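Local coordinates for peptidase M16 domain protein (Alicyclobacillus acidocaldarius subsp. acidocaldarius DSM 446, PDB 4XEA) that is a putative metallopeptidase of the M16 (insulinase-like) family that binds a metal ion and probably hydrolyses peptide bonds, at residues 33-38 against 192-197. Sequence-based numbering, arbitrary orientation.
Sequences AMFATR and SNMVLV
With CG of Phe35 anti to its backbone N (chi1 -168°) and the Met194 chain bent at chi3 (65°), the selenomethionine methyl is brought over the phenyl ring in a Met-aromatic contact between neighbouring antiparallel strands, 31-37 and 194-200, of the mixed sheet in an M16-type alpha/beta domain. CE of Met194 sits 3.6 Å from the Phe35 ring centroid, almost on the normal, a CH-pi contact, whereas SE lies obliquely. Val195 O meets the same ring at its edge, in plane. Val116 of helix 105-116 packs on Phe35 and Met194 on one sheet face, Val375 of helix 367-379 on Ala36 and Val197 on the other.

Met34 with Val197 and Ala36 with Val195 are hydrogen-bonded pairs, each bonded in both directions, alternating with the non-hydrogen-bonded pairs Phe35 with Leu196 and Thr37 with Met194. Beyond the last bridge, Arg38 N still reaches Asn193 O at 3.0 Å in a nearly straight bond. With CG of Asn193 anti to its backbone N (chi1 -163°) and the Arg38 chain bent at chi3, ND2 bonds to Arg38 O and Phe188 O, and OD1 takes Arg38 NH1. ND2 stands above the carbonyl plane of Arg38 O and NH1 above that of OD1, while OD1 lies in the guanidinium plane. An alanine at Asn193 would lose these amide bonds and probably loosen the guanidinium, though Arg38 NE also bonds to Leu379 O. Water bridges Arg38 NH2 (3.1 Å) to Ser192 O (3.0 Å).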
loop_
_atom_site.group_PDB
_atom_site.type_symbol
_atom_site.label_atom_id
_atom_site.label_comp_id
_atom_site.label_asym_id
_atom_site.label_seq_id
_atom_site.Cartn_x
_atom_site.Cartn_y
_atom_site.Cartn_z
ATOM N N ALA A 33 -6.973 -10.394 -12.821
ATOM C CA ALA A 33 -7.434 -11.775 -12.968
ATOM C C ALA A 33 -6.713 -12.654 -11.936
ATOM O O ALA A 33 -5.502 -12.517 -11.754
ATOM C CB ALA A 33 -7.109 -12.243 -14.385
HETATM N N MSE A 34 -7.432 -13.592 -11.309
HETATM C CA MSE A 34 -6.804 -14.486 -10.344
HETATM C C MSE A 34 -7.334 -15.916 -10.535
HETATM O O MSE A 34 -8.554 -16.112 -10.651
HETATM C CB MSE A 34 -7.079 -13.999 -8.913
HETATM C CG MSE A 34 -6.566 -14.947 -7.770
HETATM SE SE MSE A 34 -6.718 -14.227 -5.951
HETATM C CE MSE A 34 -5.311 -12.864 -5.960
ATOM N N PHE A 35 -6.394 -16.867 -10.618
ATOM C CA PHE A 35 -6.662 -18.295 -10.719
ATOM C C PHE A 35 -6.100 -18.932 -9.428
ATOM O O PHE A 35 -4.896 -18.869 -9.198
ATOM C CB PHE A 35 -5.930 -18.826 -11.976
ATOM C CG PHE A 35 -6.303 -20.229 -12.411
ATOM C CD1 PHE A 35 -7.503 -20.827 -12.069
ATOM C CD2 PHE A 35 -5.454 -20.910 -13.275
ATOM C CE1 PHE A 35 -7.817 -22.122 -12.514
ATOM C CE2 PHE A 35 -5.771 -22.198 -13.743
ATOM C CZ PHE A 35 -6.947 -22.797 -13.346
ATOM N N ALA A 36 -6.962 -19.479 -8.571
ATOM C CA ALA A 36 -6.540 -19.980 -7.256
ATOM C C ALA A 36 -6.995 -21.364 -6.986
ATOM O O ALA A 36 -8.037 -21.793 -7.518
ATOM C CB ALA A 36 -7.021 -19.062 -6.147
ATOM N N THR A 37 -6.233 -22.048 -6.123
ATOM C CA THR A 37 -6.550 -23.427 -5.729
ATOM C C THR A 37 -6.839 -23.506 -4.238
ATOM O O THR A 37 -6.194 -22.829 -3.436
ATOM C CB THR A 37 -5.422 -24.417 -6.093
ATOM O OG1 THR A 37 -5.725 -25.721 -5.587
ATOM C CG2 THR A 37 -4.115 -23.933 -5.514
ATOM N N ARG A 38 -7.841 -24.321 -3.889
ATOM C CA ARG A 38 -8.153 -24.664 -2.489
ATOM C C ARG A 38 -7.116 -25.667 -1.926
ATOM O O ARG A 38 -7.419 -26.855 -1.662
ATOM C CB ARG A 38 -9.553 -25.245 -2.402
ATOM C CG ARG A 38 -10.113 -25.347 -1.012
ATOM C CD ARG A 38 -11.513 -25.972 -0.989
ATOM N NE ARG A 38 -12.583 -25.227 -1.692
ATOM C CZ ARG A 38 -13.022 -25.456 -2.936
ATOM N NH1 ARG A 38 -12.446 -26.366 -3.722
ATOM N NH2 ARG A 38 -14.041 -24.731 -3.412
ATOM N N SER A 192 -11.535 -28.769 -10.777
ATOM C CA SER A 192 -12.638 -28.930 -9.853
ATOM C C SER A 192 -12.270 -28.409 -8.464
ATOM O O SER A 192 -13.169 -28.166 -7.650
ATOM C CB SER A 192 -13.053 -30.409 -9.734
ATOM O OG SER A 192 -11.979 -31.188 -9.238
ATOM N N ASN A 193 -10.967 -28.237 -8.198
ATOM C CA ASN A 193 -10.520 -27.709 -6.904
ATOM C C ASN A 193 -10.155 -26.223 -6.957
ATOM O O ASN A 193 -9.560 -25.688 -6.001
ATOM C CB ASN A 193 -9.333 -28.501 -6.357
ATOM C CG ASN A 193 -9.101 -28.248 -4.823
ATOM O OD1 ASN A 193 -10.037 -28.271 -4.017
ATOM N ND2 ASN A 193 -7.852 -28.094 -4.441
HETATM N N MSE A 194 -10.479 -25.574 -8.080
HETATM C CA MSE A 194 -9.995 -24.213 -8.358
HETATM C C MSE A 194 -11.087 -23.218 -8.750
HETATM O O MSE A 194 -12.260 -23.587 -8.922
HETATM C CB MSE A 194 -8.873 -24.244 -9.418
HETATM C CG MSE A 194 -7.689 -25.106 -9.029
HETATM SE SE MSE A 194 -6.093 -24.926 -10.132
HETATM C CE MSE A 194 -5.551 -23.067 -9.769
ATOM N N VAL A 195 -10.683 -21.946 -8.889
ATOM C CA VAL A 195 -11.592 -20.864 -9.202
ATOM C C VAL A 195 -10.818 -19.816 -10.001
ATOM O O VAL A 195 -9.621 -19.616 -9.765
ATOM C CB VAL A 195 -12.251 -20.257 -7.944
ATOM C CG1 VAL A 195 -11.217 -19.485 -7.039
ATOM C CG2 VAL A 195 -13.470 -19.400 -8.315
ATOM N N LEU A 196 -11.503 -19.224 -10.988
ATOM C CA LEU A 196 -10.970 -18.162 -11.844
ATOM C C LEU A 196 -11.906 -16.962 -11.760
ATOM O O LEU A 196 -13.106 -17.079 -12.058
ATOM C CB LEU A 196 -10.879 -18.635 -13.304
ATOM C CG LEU A 196 -10.332 -17.646 -14.342
ATOM C CD1 LEU A 196 -8.869 -17.231 -13.989
ATOM C CD2 LEU A 196 -10.417 -18.252 -15.743
ATOM N N VAL A 197 -11.353 -15.809 -11.359
ATOM C CA VAL A 197 -12.151 -14.591 -11.125
ATOM C C VAL A 197 -11.430 -13.426 -11.802
ATOM O O VAL A 197 -10.222 -13.288 -11.676
ATOM C CB VAL A 197 -12.385 -14.333 -9.633
ATOM C CG1 VAL A 197 -13.267 -13.142 -9.408
ATOM C CG2 VAL A 197 -13.051 -15.598 -8.956
HETATM O O HOH W 1 -14.468 -25.947 -6.188
#